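Local coordinates for O-methyltransferase (Coxiella burnetii, PDB 3TR6) that transfers methyl groups from S-adenosylmethionine to hydroxyl oxygens of its acceptor substrates, as a class I O-methyltransferase, at the interface of chains A and B. Numbering follows the deposited sequence. Chains: chain A/B, O-methyltransferase.

The interface of chains A and B. Residues chain A 201-204, 207-209; chain B 22-23, 25, 54.
B:Arg25 reaches across to chain A with its chain extended from CG to NE and pushes its guanidinium into the turn between helix 189-203 and strand 207-212. Backbone carbonyls just past the helix and at the start of the strand receive it. NH2 gives a hydrogen bond to A:Asp204 O (2.9 Å), which lies tilted from the guanidinium plane. NH1 of B:Arg25 gives a straighter one to A:Val207 O (2.9 Å), nearly in that plane. Bonds to A:Val201 O and A:Tyr202 O at the helix end are weak. The carbonyl dipoles there may favour the positive charge. A water links NH1 to the carboxylate oxygen OD1 of A:Asp208. A:Met209, a selenomethionine, crosses the arginine at about a right angle; its CG, set between backbone N and carbonyl carbon (chi1 57°), sits over one guanidinium face toward its rim, 3.6 Å from B:Arg25 CZ. Its bent chain then carries SE to B:Ser23 CA (3.7 Å). A:Tyr202 runs antiparallel to the arginine, its ring turned 56° from the guanidinium; CE1 touches the aliphatic CG of B:Arg25 at 3.6 Å, while CD1 rests on the B:Val22-B:Ser23 peptide. Alongside, the amide NE2 of B:Gln54 bridges the chains, bonding A:Met209 O (3.0 Å) and B:Ser23 O, and its OE1 takes the backbone N-H of B:Arg25, steadying the arginine segment. Repeated by two-fold symmetry, the patch helps hold together the two subunits of the deposited assembly, which may be the biological dimer.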
ATOM      1  N   VAL A 201       8.429  16.119  -0.688  1.00 33.16           N
ATOM      2  CA  VAL A 201       7.638  15.118  -1.397  1.00 36.26           C
ATOM      3  C   VAL A 201       6.140  15.404  -1.306  1.00 32.91           C
ATOM      4  O   VAL A 201       5.414  15.274  -2.289  1.00 37.95           O
ATOM      5  CB  VAL A 201       7.925  13.695  -0.878  1.00 30.40           C
ATOM      6  CG1 VAL A 201       6.874  12.720  -1.387  1.00 30.88           C
ATOM      7  CG2 VAL A 201       9.315  13.248  -1.286  1.00 30.38           C
ATOM      8  N   TYR A 202       5.689  15.793  -0.120  1.00 30.33           N
ATOM      9  CA  TYR A 202       4.288  16.134   0.103  1.00 34.56           C
ATOM     10  C   TYR A 202       3.831  17.280  -0.806  1.00 42.62           C
ATOM     11  O   TYR A 202       2.668  17.342  -1.213  1.00 35.49           O
ATOM     12  CB  TYR A 202       4.068  16.497   1.576  1.00 31.73           C
ATOM     13  CG  TYR A 202       2.668  16.957   1.901  1.00 32.97           C
ATOM     14  CD1 TYR A 202       1.580  16.119   1.707  1.00 32.45           C
ATOM     15  CD2 TYR A 202       2.436  18.229   2.411  1.00 35.32           C
ATOM     16  CE1 TYR A 202       0.298  16.535   2.002  1.00 37.72           C
ATOM     17  CE2 TYR A 202       1.158  18.655   2.711  1.00 36.34           C
ATOM     18  CZ  TYR A 202       0.092  17.803   2.506  1.00 41.81           C
ATOM     19  OH  TYR A 202      -1.184  18.219   2.805  1.00 39.55           O
ATOM     20  N   LYS A 203       4.757  18.180  -1.127  1.00 40.69           N
ATOM     21  CA  LYS A 203       4.452  19.340  -1.958  1.00 39.51           C
ATOM     22  C   LYS A 203       4.750  19.088  -3.434  1.00 43.41           C
ATOM     23  O   LYS A 203       4.306  19.840  -4.301  1.00 43.66           O
ATOM     24  CB  LYS A 203       5.227  20.569  -1.468  1.00 44.13           C
ATOM     25  CG  LYS A 203       4.648  21.211  -0.218  1.00 49.27           C
ATOM     26  CD  LYS A 203       3.187  21.581  -0.445  1.00 64.07           C
ATOM     27  CE  LYS A 203       2.572  22.240   0.778  1.00 74.26           C
ATOM     28  NZ  LYS A 203       1.130  22.552   0.565  1.00 66.36           N
ATOM     29  N   ASP A 204       5.506  18.031  -3.712  1.00 41.97           N
ATOM     30  CA  ASP A 204       5.931  17.723  -5.074  1.00 38.83           C
ATOM     31  C   ASP A 204       4.749  17.367  -5.980  1.00 39.89           C
ATOM     32  O   ASP A 204       4.058  16.375  -5.759  1.00 43.54           O
ATOM     33  CB  ASP A 204       6.965  16.594  -5.060  1.00 36.67           C
ATOM     34  CG  ASP A 204       7.584  16.351  -6.420  1.00 38.04           C
ATOM     35  OD1 ASP A 204       7.250  17.093  -7.365  1.00 43.40           O
ATOM     36  OD2 ASP A 204       8.413  15.426  -6.543  1.00 33.39           O
ATOM     37  N   VAL A 207       4.388  13.997  -8.615  1.00 40.66           N
ATOM     38  CA  VAL A 207       4.016  12.670  -8.143  1.00 36.56           C
ATOM     39  C   VAL A 207       2.679  12.661  -7.414  1.00 36.61           C
ATOM     40  O   VAL A 207       2.201  13.695  -6.955  1.00 38.37           O
ATOM     41  CB  VAL A 207       5.075  12.104  -7.173  1.00 30.16           C
ATOM     42  CG1 VAL A 207       6.416  11.970  -7.859  1.00 30.78           C
ATOM     43  CG2 VAL A 207       5.190  12.996  -5.941  1.00 33.41           C
ATOM     44  N   ASP A 208       2.079  11.478  -7.331  1.00 33.60           N
ATOM     45  CA  ASP A 208       1.014  11.209  -6.375  1.00 35.09           C
ATOM     46  C   ASP A 208       1.637  10.334  -5.300  1.00 30.69           C
ATOM     47  O   ASP A 208       2.403   9.421  -5.609  1.00 28.66           O
ATOM     48  CB  ASP A 208      -0.157  10.481  -7.038  1.00 34.35           C
ATOM     49  CG  ASP A 208      -0.947  11.377  -7.977  1.00 41.67           C
ATOM     50  OD1 ASP A 208      -1.197  12.547  -7.615  1.00 42.64           O
ATOM     51  OD2 ASP A 208      -1.308  10.913  -9.080  1.00 45.53           O
HETATM   52  N   MSE A 209       1.330  10.608  -4.040  1.00 33.54           N
HETATM   53  CA  MSE A 209       2.028   9.914  -2.964  1.00 28.58           C
HETATM   54  C   MSE A 209       1.153   9.465  -1.802  1.00 32.71           C
HETATM   55  O   MSE A 209      -0.038   9.775  -1.729  1.00 35.71           O
HETATM   56  CB  MSE A 209       3.211  10.752  -2.461  1.00 27.17           C
HETATM   57  CG  MSE A 209       2.846  12.146  -1.966  1.00 30.91           C
HETATM   58 SE   MSE A 209       2.230  12.163  -0.113  1.00 43.84          SE
HETATM   59  CE  MSE A 209       3.896  11.693   0.788  1.00 25.87           C
TER
ATOM     60  N   VAL B  22       2.298  15.346   6.357  1.00 33.58           N
ATOM     61  CA  VAL B  22       3.248  15.146   5.269  1.00 31.34           C
ATOM     62  C   VAL B  22       2.765  14.149   4.225  1.00 36.07           C
ATOM     63  O   VAL B  22       3.545  13.719   3.375  1.00 33.42           O
ATOM     64  CB  VAL B  22       4.633  14.698   5.787  1.00 36.81           C
ATOM     65  CG1 VAL B  22       5.250  15.786   6.643  1.00 39.50           C
ATOM     66  CG2 VAL B  22       4.525  13.382   6.553  1.00 34.57           C
ATOM     67  N   SER B  23       1.487  13.781   4.278  1.00 33.57           N
ATOM     68  CA  SER B  23       0.965  12.817   3.313  1.00 31.08           C
ATOM     69  C   SER B  23      -0.449  13.114   2.800  1.00 33.38           C
ATOM     70  O   SER B  23      -0.726  12.941   1.613  1.00 35.71           O
ATOM     71  CB  SER B  23       1.045  11.388   3.870  1.00 30.14           C
ATOM     72  OG  SER B  23       0.047  11.147   4.843  1.00 33.04           O
ATOM     73  N   ARG B  25      -3.397  14.580   1.153  1.00 33.84           N
ATOM     74  CA  ARG B  25      -3.705  15.598   0.153  1.00 40.27           C
ATOM     75  C   ARG B  25      -5.185  15.550  -0.208  1.00 43.22           C
ATOM     76  O   ARG B  25      -5.540  15.227  -1.342  1.00 44.35           O
ATOM     77  CB  ARG B  25      -2.899  15.359  -1.122  1.00 39.13           C
ATOM     78  CG  ARG B  25      -1.394  15.386  -0.969  1.00 40.51           C
ATOM     79  CD  ARG B  25      -0.758  15.058  -2.310  1.00 47.48           C
ATOM     80  NE  ARG B  25       0.688  15.251  -2.336  1.00 48.03           N
ATOM     81  CZ  ARG B  25       1.430  15.106  -3.429  1.00 45.09           C
ATOM     82  NH1 ARG B  25       0.858  14.772  -4.578  1.00 38.51           N
ATOM     83  NH2 ARG B  25       2.742  15.297  -3.377  1.00 39.68           N
ATOM     84  N   GLN B  54      -7.164   7.826   0.131  1.00 32.79           N
ATOM     85  CA  GLN B  54      -6.068   8.330  -0.683  1.00 32.96           C
ATOM     86  C   GLN B  54      -5.194   7.190  -1.193  1.00 31.43           C
ATOM     87  O   GLN B  54      -4.697   7.236  -2.319  1.00 27.23           O
ATOM     88  CB  GLN B  54      -5.229   9.333   0.106  1.00 32.00           C
ATOM     89  CG  GLN B  54      -4.023   9.849  -0.647  1.00 33.40           C
ATOM     90  CD  GLN B  54      -3.402  11.053   0.021  1.00 40.52           C
ATOM     91  OE1 GLN B  54      -4.105  11.902   0.568  1.00 42.16           O
ATOM     92  NE2 GLN B  54      -2.074  11.133  -0.016  1.00 39.14           N
TER
HETATM   93  O   HOH W   1      -2.172  14.403  -5.555  1.00 36.32           O